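Local coordinates for monosaccharide ABC transporter substrate-binding protein, CUT2 family (Bradyrhizobium sp., PDB 4YHS) that probably binds a monosaccharide or a related small solute outside the inner membrane and delivers it to a CUT2-family ABC importer, at residues A[246-251]-A[269-274]; A[188-193]-A[216-221]; A[276-281]-A[294-299]; A[70-75]-A[146-151]; A[159-164]-A[320-325]. All coordinates share one frame; numbering follows the deposited sequence.

Contact 1: A[246-251]-A[269-274]; sequences RYVAGT and GKVDLL
Four backbone hydrogen bonds tie Arg-246 to Gly-250 with Asp-272 to Leu-274, the donor alternating between the two segments: Asp-272 N gives to Arg-246 O, Val-248 N to Asp-272 O (2.9 Å), Leu-274 N to Val-248 O (2.9 Å) and Gly-250 N to Leu-274 O. Strand axes 11° apart agree with this parallel register, which pairs Tyr-247, Val-248 and Ala-249 with Asp-272, Leu-273 and Leu-274. The unit is a beta-alpha-beta crossover, with helix 252-264 joining neighbouring strands of a four-stranded parallel sheet in which 272-275 is outermost. A salt bridge joins Arg-246 to Asp-272. The Arg-246 chain bends at chi2 (63°), which folds the guanidinium back along the Asp-272 side chain; NH1 reaches OD2 at 2.7 Å on the anti side, 24° out of the carboxylate plane but in the guanidinium plane, while the NH2 bond to the same oxygen is weak. With a leucine in place of Arg-246, the Asp-272 carboxylate would probably be left without this charge partner. Tyr-247 OH lies above the guanidinium and bonds to His-179. Apolar contacts divide between the faces. On one, Tyr-247 CD1 touches Leu-274 CD1 at 3.6 Å, next to helix 164-178; on the other, Leu-273 CD2 rests on Val-248 CB at 3.6 Å, and Val-248 CG2 meets Val-271 CG1 (3.7 Å).

Contact 2: A[188-193]-A[216-221]; sequences VGWFPG and IKVLEP
Val-188 carries both direct hydrogen bonds of this pairing: its N gives to Lys-217 O at 2.8 Å, and its O accepts from Leu-219 N at 3.0 Å. Both are nearly straight, the second with an angle of 175° at the hydrogen. Past this parallel bridge with Val-218 the chains splay, as the 43° between the strand axes records, and a water takes over. It accepts from Trp-190 N (2.9 Å) and donates to Glu-220 O (2.6 Å), bridging the gap between the Val-188 pair and the backbone bond of Trp-190 with Lys-222. Around this polar seam lie apolar side chains. Val-188 CG2 meets Ile-216 CG2 at 3.6 Å, and Val-218 CG1 presses on Trp-190 CB at the same distance. With CG anti to the backbone N (chi1 176°), the indole is carried along beside Val-218, where CD1 comes within 4.1 Å of Pro-221 CB. Pro-192 CB sits over one indole face, toward the rim; beyond the segments Phe-207 stacks on the ring and Asn-204 takes the NE1 hydrogen. Strand 186-191, helix 198-211 and the outermost strand 216-218 form a beta-alpha-beta unit, the repeating element of the alpha/beta lobes of periplasmic binding proteins.

Contact 3: A[276-281]-A[294-299]; sequences FYMTPG and APADSM
Phe-276 meets Pro-295 through its backbone: the carbonyl O lies 3.1 Å from Pro-295 CG, and the proline CD is 3.5 Å from Phe-276 C, making the pyrrolidine a close cover for this peptide. An alanine in place of Pro-295 would probably open a gap beside the Phe-276 carbonyl and free the backbone of strand 293-296 at that point to turn. The Phe-276 CB leaves the backbone on the side away from Pro-295, and Tyr-277 CD2 stands over one face of the ring. Tyr-277 likewise touches by main chain, its O lying 3.7 Å from Ala-294 CB; its CB also points away, and the phenol comes to about 3 Å from a bound bis-tris molecule, which probably marks the ligand cleft. Met-278, a selenomethionine, contributes the principal side chain. Its CG is anti to the backbone N (chi1 -178°), after which bends at chi2 and chi3 curl the chain back so that CE lies 3.6 Å from Ala-294 O and 4.0 Å from Ala-294 CB. Its own O is 4.3 Å from CE of the selenomethionine Met-299. At Thr-279 the chain enters helix 280-287, with OG1 capping Val-282 N. No hydrogen bond crosses between the segments, and Phe-276 O, Tyr-277 O and Pro-295 O are buried without a polar partner; van der Waals fit therefore joins the approach to helix 280-287 to strand 293-296 of the mixed sheet.

Contact 4: A[70-75]-A[146-151]; sequences DAYWLG and DLVNGI
Tyr-72 and Trp-73, neighbours in the first turn of helix 71-87, both reach Val-148, each by a different part of the ring. The CG of Tyr-72 is anti to its backbone N (chi1 -173°), which sends the phenol toward Val-148 until OH is 3.5 Å and CE1 3.8 Å from CG1. That methyl comes in at the ring edge, near its plane. The same hydroxyl is hydrogen-bonded to Asp-297, which anchors the end of the phenol. Trp-73 uses another rotation, CG anti to the carbonyl carbon (chi1 -73°), and meets Val-148 CB with CH2 at 3.8 Å. Tyr-72 CD1 covers one face of the indole toward its rim, 3.7 Å above the plane. Helix start and strand end face each other here, as in the ligand-binding lobes of periplasmic binding proteins, where loops following the strands border the cleft; a bis-tris molecule lies about 4 Å from the Tyr-72 side chain. Asn-149 OD1 approaches the indole at its edge, in the plane, 3.7 Å from CZ2, with the amide turned 72° to the ring; its ND2 bonds to Ala-124 O and Tyr-99 OH. Asp-70 is the N-cap of the helix, and its OD1 accepts from Trp-73 N at 3.0 Å. In the facing strand, Asp-146 OD2 takes the Ile-151 N hydrogen at 2.7 Å from above the carboxylate plane and also forms a salt bridge with Lys-159.

Contact 5: A[159-164]-A[320-325]; sequences KSLVSF and VKHVGP
Lys-159 and Ser-160 pair in parallel with His-322 and Val-323, a junction inside the mixed sheet of one lobe of the periplasmic binding protein fold; strand 322-331 runs antiparallel to strand 29-35 on its other side. Three backbone hydrogen bonds make the ladder: Lys-159 N to Lys-321 O (2.8 Å), Val-323 N to Lys-159 O, and Leu-161 N to Val-323 O (3.1 Å). A water adds a fourth link, donating to Val-323 O and to Ser-160 OG, a hydroxyl that is also bonded to Gln-302 O. Val-323 O thus receives two donors. Among side chains the main meeting is a CH-pi contact: Lys-159 CD stands over the His-322 ring, 3.9 Å from its centroid and 6° off the normal. The lysine runs extended as far as CE, then bends at chi4 (-79°), and NZ ends away from the imidazole in a salt bridge with Asp-146 and a bond to Ile-151 O. Leu-161 CD1 also touches the ring, 3.9 Å from NE2, while His-322 ND1 is hydrogen-bonded to Phe-38 N. Farther along, Val-162 CG1 packs on Pro-325 CD, the two side chains at about a right angle. Gly-324 lets the strands close up: a CB there would collide with the carbonyl of Leu-161, whose O lies 3.1 Å from Gly-324 CA.

Overall arrangement
Two sheets, one in each lobe, account for the layout. Contacts 1 and 2, with centres 10 Å apart, share the four-stranded parallel sheet, where strands 247-250 and 186-191 are neighbours. Contacts 4 and 5, 12 Å apart, belong to the mixed sheet, where strands 144-147 and 158-160 adjoin. Contact 3, whose strand 293-296 pairs with 322-331 in the mixed sheet, reaches both pairs: contacts 1 and 2 through Phe-276, contacts 4 and 5 through Asp-297, among others. Contacts 1 and 5, 29 Å apart between centres, do not touch. Along the chain contact 4 closes first; contact 5 then encloses contacts 2, 1 and 3. The chain thus leaves one lobe, builds the other and returns, consistent with a hinged cleft.

Contact 1: A[246-251]-A[269-274]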
# COMPACT_ATOMS: atom_id res chain seq x y z
N ARG A 246 -14.61 -6.22 -21.74
CA ARG A 246 -14.08 -4.88 -22.05
C ARG A 246 -12.88 -4.52 -21.15
O ARG A 246 -11.94 -3.84 -21.58
CB ARG A 246 -15.19 -3.84 -21.90
CG ARG A 246 -14.76 -2.42 -22.18
CD ARG A 246 -14.30 -2.24 -23.62
NE ARG A 246 -13.84 -0.87 -23.83
CZ ARG A 246 -12.62 -0.43 -23.55
NH1 ARG A 246 -11.70 -1.26 -23.05
NH2 ARG A 246 -12.32 0.84 -23.77
N TYR A 247 -12.91 -4.98 -19.90
CA TYR A 247 -11.81 -4.74 -18.95
C TYR A 247 -11.39 -5.99 -18.24
O TYR A 247 -12.22 -6.82 -17.89
CB TYR A 247 -12.19 -3.72 -17.87
CG TYR A 247 -12.57 -2.38 -18.40
CD1 TYR A 247 -11.61 -1.48 -18.79
CD2 TYR A 247 -13.91 -2.02 -18.52
CE1 TYR A 247 -11.95 -0.24 -19.28
CE2 TYR A 247 -14.27 -0.78 -19.02
CZ TYR A 247 -13.27 0.11 -19.38
OH TYR A 247 -13.57 1.35 -19.88
N VAL A 248 -10.08 -6.09 -18.02
CA VAL A 248 -9.48 -7.10 -17.17
C VAL A 248 -8.89 -6.37 -15.98
O VAL A 248 -7.97 -5.55 -16.15
CB VAL A 248 -8.42 -7.91 -17.92
CG1 VAL A 248 -7.53 -8.72 -16.96
CG2 VAL A 248 -9.09 -8.80 -18.94
N ALA A 249 -9.45 -6.59 -14.81
CA ALA A 249 -8.99 -5.90 -13.61
C ALA A 249 -8.69 -6.90 -12.53
O ALA A 249 -9.38 -7.91 -12.39
CB ALA A 249 -10.02 -4.91 -13.11
N GLY A 250 -7.67 -6.60 -11.73
CA GLY A 250 -7.36 -7.48 -10.62
C GLY A 250 -6.01 -7.16 -10.01
O GLY A 250 -5.63 -6.00 -9.95
N THR A 251 -5.28 -8.17 -9.54
CA THR A 251 -4.01 -7.88 -8.91
C THR A 251 -3.03 -7.28 -9.92
O THR A 251 -3.18 -7.42 -11.15
CB THR A 251 -3.34 -9.11 -8.28
OG1 THR A 251 -2.82 -9.94 -9.31
CG2 THR A 251 -4.34 -9.92 -7.40
N GLY A 269 -6.12 -2.29 -26.97
CA GLY A 269 -7.12 -1.24 -27.10
C GLY A 269 -8.57 -1.70 -27.12
O GLY A 269 -9.49 -0.87 -26.96
N LYS A 270 -8.80 -3.01 -27.33
CA LYS A 270 -10.14 -3.58 -27.23
C LYS A 270 -10.46 -3.98 -25.80
O LYS A 270 -11.60 -3.92 -25.37
CB LYS A 270 -10.29 -4.82 -28.12
CG LYS A 270 -10.14 -4.55 -29.61
CD LYS A 270 -10.50 -5.78 -30.42
CE LYS A 270 -10.16 -5.62 -31.88
NZ LYS A 270 -10.25 -6.91 -32.59
N VAL A 271 -9.43 -4.47 -25.11
CA VAL A 271 -9.54 -4.81 -23.71
C VAL A 271 -8.53 -3.97 -22.97
O VAL A 271 -7.35 -3.99 -23.32
CB VAL A 271 -9.28 -6.31 -23.48
CG1 VAL A 271 -9.33 -6.65 -21.97
CG2 VAL A 271 -10.25 -7.18 -24.31
N ASP A 272 -8.99 -3.20 -21.97
CA ASP A 272 -8.10 -2.45 -21.11
C ASP A 272 -7.83 -3.14 -19.78
O ASP A 272 -8.67 -3.89 -19.25
CB ASP A 272 -8.67 -1.06 -20.86
CG ASP A 272 -8.47 -0.16 -22.04
OD1 ASP A 272 -7.32 0.19 -22.30
OD2 ASP A 272 -9.46 0.19 -22.72
N LEU A 273 -6.63 -2.89 -19.26
CA LEU A 273 -6.15 -3.56 -18.06
C LEU A 273 -6.10 -2.61 -16.87
O LEU A 273 -5.68 -1.46 -17.01
CB LEU A 273 -4.78 -4.16 -18.31
CG LEU A 273 -4.68 -4.98 -19.60
CD1 LEU A 273 -3.26 -5.45 -19.83
CD2 LEU A 273 -5.62 -6.20 -19.51
N LEU A 274 -6.50 -3.10 -15.71
CA LEU A 274 -6.37 -2.32 -14.49
C LEU A 274 -5.88 -3.20 -13.38
O LEU A 274 -6.15 -4.41 -13.38
CB LEU A 274 -7.71 -1.66 -14.11
CG LEU A 274 -8.32 -0.55 -14.97
CD1 LEU A 274 -9.21 -1.11 -16.07
CD2 LEU A 274 -9.11 0.37 -14.06

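Contact 2: A[188-193]-A[216-221]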
# COMPACT_ATOMS: atom_id res chain seq x y z
N VAL A 188 -16.63 -6.60 -17.01
CA VAL A 188 -15.31 -6.61 -16.38
C VAL A 188 -14.97 -8.02 -15.92
O VAL A 188 -15.73 -8.63 -15.17
CB VAL A 188 -15.24 -5.69 -15.15
CG1 VAL A 188 -13.88 -5.81 -14.48
CG2 VAL A 188 -15.56 -4.22 -15.53
N GLY A 189 -13.78 -8.49 -16.30
CA GLY A 189 -13.22 -9.70 -15.73
C GLY A 189 -12.42 -9.26 -14.52
O GLY A 189 -11.61 -8.37 -14.64
N TRP A 190 -12.70 -9.86 -13.37
CA TRP A 190 -12.18 -9.42 -12.06
C TRP A 190 -11.40 -10.58 -11.43
O TRP A 190 -11.93 -11.69 -11.27
CB TRP A 190 -13.34 -8.95 -11.20
CG TRP A 190 -13.04 -8.54 -9.77
CD1 TRP A 190 -13.63 -9.04 -8.67
CD2 TRP A 190 -12.11 -7.54 -9.31
NE1 TRP A 190 -13.13 -8.44 -7.54
CE2 TRP A 190 -12.20 -7.51 -7.90
CE3 TRP A 190 -11.22 -6.68 -9.94
CZ2 TRP A 190 -11.43 -6.65 -7.12
CZ3 TRP A 190 -10.45 -5.82 -9.17
CH2 TRP A 190 -10.56 -5.81 -7.78
N PHE A 191 -10.14 -10.29 -11.06
CA PHE A 191 -9.16 -11.30 -10.68
C PHE A 191 -8.49 -10.83 -9.40
O PHE A 191 -7.41 -10.26 -9.46
CB PHE A 191 -8.14 -11.49 -11.78
CG PHE A 191 -8.76 -11.88 -13.09
CD1 PHE A 191 -9.01 -13.22 -13.40
CD2 PHE A 191 -9.13 -10.92 -14.01
CE1 PHE A 191 -9.60 -13.58 -14.61
CE2 PHE A 191 -9.73 -11.29 -15.23
CZ PHE A 191 -9.97 -12.62 -15.50
N PRO A 192 -9.14 -11.08 -8.25
CA PRO A 192 -8.76 -10.34 -7.03
C PRO A 192 -7.56 -10.89 -6.26
O PRO A 192 -7.05 -10.17 -5.38
CB PRO A 192 -10.05 -10.42 -6.18
CG PRO A 192 -10.79 -11.58 -6.71
CD PRO A 192 -10.47 -11.69 -8.15
N GLY A 193 -7.09 -12.09 -6.59
CA GLY A 193 -5.95 -12.66 -5.87
C GLY A 193 -6.42 -13.88 -5.07
O GLY A 193 -7.46 -14.43 -5.37
N ILE A 216 -21.52 -1.15 -15.36
CA ILE A 216 -20.54 -2.23 -15.24
C ILE A 216 -21.21 -3.52 -14.81
O ILE A 216 -21.97 -3.55 -13.83
CB ILE A 216 -19.44 -1.89 -14.20
CG1 ILE A 216 -18.59 -0.70 -14.68
CG2 ILE A 216 -18.56 -3.10 -13.94
CD1 ILE A 216 -17.88 -0.01 -13.56
N LYS A 217 -20.92 -4.59 -15.54
CA LYS A 217 -21.25 -5.94 -15.12
C LYS A 217 -19.92 -6.63 -14.77
O LYS A 217 -19.02 -6.69 -15.61
CB LYS A 217 -22.01 -6.68 -16.21
CG LYS A 217 -22.08 -8.22 -16.03
CD LYS A 217 -22.81 -8.65 -14.77
CE LYS A 217 -22.62 -10.14 -14.48
NZ LYS A 217 -23.25 -10.55 -13.18
N VAL A 218 -19.81 -7.15 -13.55
CA VAL A 218 -18.62 -7.88 -13.15
C VAL A 218 -18.88 -9.38 -13.24
O VAL A 218 -19.88 -9.91 -12.72
CB VAL A 218 -18.20 -7.50 -11.72
CG1 VAL A 218 -16.87 -8.08 -11.41
CG2 VAL A 218 -18.12 -6.01 -11.58
N LEU A 219 -18.00 -10.09 -13.94
CA LEU A 219 -18.11 -11.54 -14.03
C LEU A 219 -17.85 -12.10 -12.65
O LEU A 219 -17.29 -11.40 -11.81
CB LEU A 219 -17.12 -12.11 -15.03
CG LEU A 219 -17.35 -11.70 -16.48
CD1 LEU A 219 -16.23 -12.25 -17.38
CD2 LEU A 219 -18.70 -12.16 -16.96
N GLU A 220 -18.24 -13.35 -12.41
CA GLU A 220 -17.93 -13.95 -11.13
C GLU A 220 -16.41 -13.86 -10.92
O GLU A 220 -15.64 -14.06 -11.87
CB GLU A 220 -18.42 -15.40 -11.05
CG GLU A 220 -19.95 -15.56 -11.15
CD GLU A 220 -20.73 -15.04 -9.93
OE1 GLU A 220 -20.25 -14.14 -9.21
OE2 GLU A 220 -21.86 -15.53 -9.70
N PRO A 221 -15.98 -13.51 -9.71
CA PRO A 221 -14.55 -13.39 -9.41
C PRO A 221 -13.79 -14.68 -9.63
O PRO A 221 -14.28 -15.77 -9.27
CB PRO A 221 -14.54 -13.00 -7.93
CG PRO A 221 -15.85 -13.44 -7.40
CD PRO A 221 -16.80 -13.20 -8.52
O HOH W 1 -14.03 -12.46 -13.13

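Contact 3: A[276-281]-A[294-299]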
# COMPACT_ATOMS: atom_id res chain seq x y z
N PHE A 276 -5.56 -3.18 -8.90
CA PHE A 276 -6.05 -2.45 -7.72
C PHE A 276 -4.92 -2.14 -6.73
O PHE A 276 -5.18 -1.70 -5.60
CB PHE A 276 -7.21 -3.18 -7.00
CG PHE A 276 -6.88 -4.52 -6.42
CD1 PHE A 276 -6.42 -4.64 -5.11
CD2 PHE A 276 -7.12 -5.68 -7.15
CE1 PHE A 276 -6.15 -5.90 -4.55
CE2 PHE A 276 -6.88 -6.92 -6.59
CZ PHE A 276 -6.39 -7.04 -5.30
N TYR A 277 -3.69 -2.24 -7.20
CA TYR A 277 -2.55 -1.74 -6.42
C TYR A 277 -1.33 -1.51 -7.35
O TYR A 277 -1.35 -1.85 -8.55
CB TYR A 277 -2.24 -2.69 -5.23
CG TYR A 277 -1.77 -4.09 -5.53
CD1 TYR A 277 -0.40 -4.37 -5.66
CD2 TYR A 277 -2.66 -5.14 -5.65
CE1 TYR A 277 0.04 -5.64 -5.92
CE2 TYR A 277 -2.22 -6.42 -5.93
CZ TYR A 277 -0.87 -6.67 -6.05
OH TYR A 277 -0.43 -7.94 -6.34
N MSE A 278 -0.29 -0.86 -6.81
CA MSE A 278 0.80 -0.34 -7.63
C MSE A 278 2.09 -1.12 -7.47
O MSE A 278 2.47 -1.48 -6.35
CB MSE A 278 1.06 1.13 -7.25
CG MSE A 278 2.14 1.81 -8.05
SE MSE A 278 1.68 1.94 -9.97
CE MSE A 278 0.07 3.04 -9.85
N THR A 279 2.76 -1.36 -8.61
CA THR A 279 4.07 -2.04 -8.68
C THR A 279 4.87 -1.37 -9.77
O THR A 279 4.29 -0.67 -10.60
CB THR A 279 3.96 -3.50 -9.04
OG1 THR A 279 3.42 -3.60 -10.36
CG2 THR A 279 3.10 -4.28 -8.05
N PRO A 280 6.19 -1.58 -9.81
CA PRO A 280 6.94 -1.01 -10.93
C PRO A 280 6.45 -1.50 -12.31
O PRO A 280 6.42 -0.70 -13.25
CB PRO A 280 8.38 -1.45 -10.65
CG PRO A 280 8.44 -1.52 -9.16
CD PRO A 280 7.10 -2.12 -8.77
N GLY A 281 6.08 -2.77 -12.42
CA GLY A 281 5.59 -3.33 -13.67
C GLY A 281 4.28 -2.67 -14.11
O GLY A 281 4.09 -2.34 -15.28
N ALA A 294 -4.21 2.18 -12.17
CA ALA A 294 -4.12 1.49 -10.88
C ALA A 294 -4.06 2.55 -9.77
O ALA A 294 -3.51 3.61 -9.99
CB ALA A 294 -2.87 0.58 -10.82
N PRO A 295 -4.60 2.25 -8.59
CA PRO A 295 -4.46 3.17 -7.45
C PRO A 295 -3.06 3.12 -6.85
O PRO A 295 -2.39 2.08 -6.92
CB PRO A 295 -5.47 2.65 -6.45
CG PRO A 295 -5.52 1.19 -6.69
CD PRO A 295 -5.36 1.03 -8.21
N ALA A 296 -2.65 4.23 -6.25
CA ALA A 296 -1.39 4.24 -5.51
C ALA A 296 -1.69 4.52 -4.06
O ALA A 296 -2.47 5.44 -3.77
CB ALA A 296 -0.45 5.27 -6.08
N ASP A 297 -1.07 3.77 -3.17
CA ASP A 297 -1.22 4.02 -1.71
C ASP A 297 -0.07 4.85 -1.16
O ASP A 297 -0.01 5.11 0.05
CB ASP A 297 -1.36 2.72 -0.91
CG ASP A 297 -0.06 1.93 -0.79
OD1 ASP A 297 0.88 2.14 -1.56
OD2 ASP A 297 -0.02 1.03 0.07
N SER A 298 0.77 5.33 -2.05
CA SER A 298 1.90 6.17 -1.65
C SER A 298 2.66 5.50 -0.49
O SER A 298 2.83 6.09 0.60
CB SER A 298 1.43 7.58 -1.22
OG SER A 298 0.88 8.30 -2.30
N MSE A 299 3.10 4.26 -0.69
CA MSE A 299 3.74 3.51 0.41
C MSE A 299 5.03 4.16 0.89
O MSE A 299 5.41 4.01 2.06
CB MSE A 299 4.00 2.05 0.00
CG MSE A 299 5.32 1.70 -0.67
SE MSE A 299 5.47 2.41 -2.49
CE MSE A 299 4.37 1.12 -3.52

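Contact 4: A[70-75]-A[146-151]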
# COMPACT_ATOMS: atom_id res chain seq x y z
N ASP A 70 10.70 -7.22 -2.18
CA ASP A 70 10.00 -6.66 -3.35
C ASP A 70 10.09 -5.15 -3.40
O ASP A 70 10.62 -4.52 -2.49
CB ASP A 70 8.52 -7.12 -3.38
CG ASP A 70 7.71 -6.70 -2.15
OD1 ASP A 70 8.14 -5.82 -1.37
OD2 ASP A 70 6.59 -7.24 -1.96
N ALA A 71 9.54 -4.59 -4.47
CA ALA A 71 9.64 -3.15 -4.71
C ALA A 71 8.82 -2.38 -3.68
O ALA A 71 9.17 -1.26 -3.30
CB ALA A 71 9.18 -2.82 -6.10
N TYR A 72 7.72 -2.99 -3.26
CA TYR A 72 6.83 -2.36 -2.31
C TYR A 72 7.60 -2.02 -1.02
O TYR A 72 7.62 -0.87 -0.61
CB TYR A 72 5.63 -3.26 -1.98
CG TYR A 72 4.61 -2.53 -1.12
CD1 TYR A 72 4.72 -2.49 0.27
CD2 TYR A 72 3.54 -1.87 -1.71
CE1 TYR A 72 3.79 -1.80 1.05
CE2 TYR A 72 2.59 -1.20 -0.94
CZ TYR A 72 2.72 -1.18 0.44
OH TYR A 72 1.80 -0.50 1.22
N TRP A 73 8.23 -3.00 -0.40
CA TRP A 73 8.95 -2.74 0.84
C TRP A 73 10.24 -1.96 0.59
O TRP A 73 10.68 -1.21 1.46
CB TRP A 73 9.18 -4.07 1.62
CG TRP A 73 7.84 -4.45 2.19
CD1 TRP A 73 6.90 -5.27 1.64
CD2 TRP A 73 7.25 -3.94 3.40
NE1 TRP A 73 5.78 -5.32 2.43
CE2 TRP A 73 5.98 -4.52 3.53
CE3 TRP A 73 7.69 -3.06 4.39
CZ2 TRP A 73 5.13 -4.24 4.60
CZ3 TRP A 73 6.82 -2.79 5.47
CH2 TRP A 73 5.59 -3.38 5.56
N LEU A 74 10.82 -2.05 -0.61
CA LEU A 74 11.90 -1.14 -0.96
C LEU A 74 11.40 0.31 -0.96
O LEU A 74 12.09 1.22 -0.52
CB LEU A 74 12.48 -1.52 -2.32
CG LEU A 74 13.79 -0.87 -2.77
CD1 LEU A 74 14.93 -1.27 -1.82
CD2 LEU A 74 14.11 -1.29 -4.22
N GLY A 75 10.20 0.53 -1.46
CA GLY A 75 9.58 1.85 -1.38
C GLY A 75 9.36 2.35 0.04
O GLY A 75 9.65 3.50 0.37
N ASP A 146 2.68 1.49 14.14
CA ASP A 146 2.15 0.48 13.23
C ASP A 146 2.24 0.97 11.78
O ASP A 146 1.48 1.85 11.37
CB ASP A 146 0.70 0.18 13.67
CG ASP A 146 -0.00 -0.85 12.83
OD1 ASP A 146 0.59 -1.43 11.88
OD2 ASP A 146 -1.19 -1.07 13.17
N LEU A 147 3.14 0.37 11.00
CA LEU A 147 3.45 0.81 9.63
C LEU A 147 2.94 -0.20 8.60
O LEU A 147 3.30 -1.39 8.66
CB LEU A 147 4.96 1.04 9.46
CG LEU A 147 5.51 1.31 8.05
CD1 LEU A 147 4.99 2.59 7.43
CD2 LEU A 147 7.04 1.35 8.07
N VAL A 148 2.05 0.28 7.74
CA VAL A 148 1.54 -0.41 6.55
C VAL A 148 0.56 -1.55 6.82
O VAL A 148 -0.55 -1.54 6.25
CB VAL A 148 2.68 -0.98 5.67
CG1 VAL A 148 2.07 -1.75 4.49
CG2 VAL A 148 3.55 0.17 5.08
N ASN A 149 0.93 -2.53 7.64
CA ASN A 149 0.19 -3.80 7.68
C ASN A 149 -0.97 -3.88 8.65
O ASN A 149 -1.97 -4.53 8.35
CB ASN A 149 1.14 -4.96 7.99
CG ASN A 149 1.97 -5.34 6.82
OD1 ASN A 149 1.69 -4.94 5.69
ND2 ASN A 149 2.99 -6.16 7.06
N GLY A 150 -0.85 -3.27 9.82
CA GLY A 150 -1.94 -3.26 10.79
C GLY A 150 -1.68 -4.25 11.89
O GLY A 150 -1.49 -5.45 11.67
N ILE A 151 -1.65 -3.72 13.10
CA ILE A 151 -1.42 -4.48 14.32
C ILE A 151 -2.60 -4.30 15.25
O ILE A 151 -3.09 -3.17 15.41
CB ILE A 151 -0.12 -3.98 15.01
CG1 ILE A 151 1.09 -4.33 14.13
CG2 ILE A 151 0.05 -4.53 16.42
CD1 ILE A 151 2.31 -3.51 14.52

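Contact 5: A[159-164]-A[320-325]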
# COMPACT_ATOMS: atom_id res chain seq x y z
N LYS A 159 -0.81 4.76 13.87
CA LYS A 159 -0.84 3.98 12.64
C LYS A 159 -0.53 4.85 11.43
O LYS A 159 -1.01 5.99 11.32
CB LYS A 159 -2.19 3.30 12.46
CG LYS A 159 -2.55 2.29 13.56
CD LYS A 159 -3.96 1.74 13.41
CE LYS A 159 -4.26 0.75 14.52
NZ LYS A 159 -3.63 -0.57 14.23
N SER A 160 0.27 4.30 10.53
CA SER A 160 0.54 4.87 9.21
C SER A 160 0.26 3.78 8.19
O SER A 160 1.12 2.92 7.92
CB SER A 160 1.97 5.36 9.10
OG SER A 160 2.19 5.97 7.86
N LEU A 161 -0.94 3.79 7.62
CA LEU A 161 -1.35 2.73 6.75
C LEU A 161 -2.63 3.08 6.00
O LEU A 161 -3.28 4.10 6.26
CB LEU A 161 -1.55 1.44 7.57
CG LEU A 161 -2.24 1.59 8.92
CD1 LEU A 161 -3.72 1.86 8.77
CD2 LEU A 161 -2.02 0.30 9.74
N VAL A 162 -2.97 2.22 5.04
CA VAL A 162 -4.23 2.38 4.29
C VAL A 162 -5.05 1.10 4.35
O VAL A 162 -4.57 0.08 4.89
CB VAL A 162 -3.98 2.76 2.81
CG1 VAL A 162 -3.02 3.95 2.74
CG2 VAL A 162 -3.42 1.56 2.01
N SER A 163 -6.28 1.16 3.83
CA SER A 163 -7.17 -0.00 3.71
C SER A 163 -7.27 -0.53 2.30
O SER A 163 -7.43 0.28 1.36
CB SER A 163 -8.59 0.37 4.19
OG SER A 163 -9.51 -0.70 3.97
N PHE A 164 -7.19 -1.86 2.13
CA PHE A 164 -7.35 -2.47 0.81
C PHE A 164 -8.82 -2.37 0.37
O PHE A 164 -9.09 -2.49 -0.81
CB PHE A 164 -6.86 -3.92 0.80
CG PHE A 164 -5.47 -4.07 0.19
CD1 PHE A 164 -5.29 -3.99 -1.17
CD2 PHE A 164 -4.37 -4.26 1.01
CE1 PHE A 164 -4.03 -4.10 -1.72
CE2 PHE A 164 -3.11 -4.39 0.46
CZ PHE A 164 -2.94 -4.31 -0.90
N VAL A 320 -0.92 13.14 14.36
CA VAL A 320 -2.13 12.52 13.86
C VAL A 320 -2.00 11.03 14.18
O VAL A 320 -1.03 10.42 13.78
CB VAL A 320 -2.31 12.77 12.34
CG1 VAL A 320 -3.54 12.05 11.87
CG2 VAL A 320 -2.38 14.28 12.06
N LYS A 321 -2.96 10.47 14.92
CA LYS A 321 -2.75 9.13 15.47
C LYS A 321 -3.01 7.99 14.50
O LYS A 321 -2.35 6.94 14.56
CB LYS A 321 -3.65 8.94 16.70
CG LYS A 321 -3.45 7.66 17.46
CD LYS A 321 -4.01 7.81 18.89
CE LYS A 321 -4.00 6.46 19.62
NZ LYS A 321 -4.23 6.58 21.09
N HIS A 322 -3.98 8.17 13.60
CA HIS A 322 -4.34 7.12 12.69
C HIS A 322 -4.59 7.75 11.30
O HIS A 322 -5.58 8.43 11.06
CB HIS A 322 -5.56 6.38 13.25
CG HIS A 322 -6.01 5.21 12.45
ND1 HIS A 322 -6.97 4.34 12.91
CD2 HIS A 322 -5.69 4.78 11.20
CE1 HIS A 322 -7.22 3.42 12.00
NE2 HIS A 322 -6.46 3.67 10.95
N VAL A 323 -3.64 7.53 10.39
CA VAL A 323 -3.69 8.22 9.10
C VAL A 323 -3.03 7.40 7.98
O VAL A 323 -2.11 6.60 8.20
CB VAL A 323 -3.03 9.65 9.21
CG1 VAL A 323 -1.53 9.57 9.59
CG2 VAL A 323 -3.25 10.51 7.97
N GLY A 324 -3.54 7.61 6.77
CA GLY A 324 -2.94 7.09 5.56
C GLY A 324 -2.91 8.14 4.46
O GLY A 324 -3.71 9.08 4.48
N PRO A 325 -1.99 7.99 3.50
CA PRO A 325 -2.09 8.83 2.31
C PRO A 325 -3.46 8.66 1.65
O PRO A 325 -4.05 7.59 1.72
CB PRO A 325 -0.98 8.29 1.41
CG PRO A 325 -0.01 7.69 2.33
CD PRO A 325 -0.82 7.10 3.43
O HOH W 2 0.31 7.02 6.54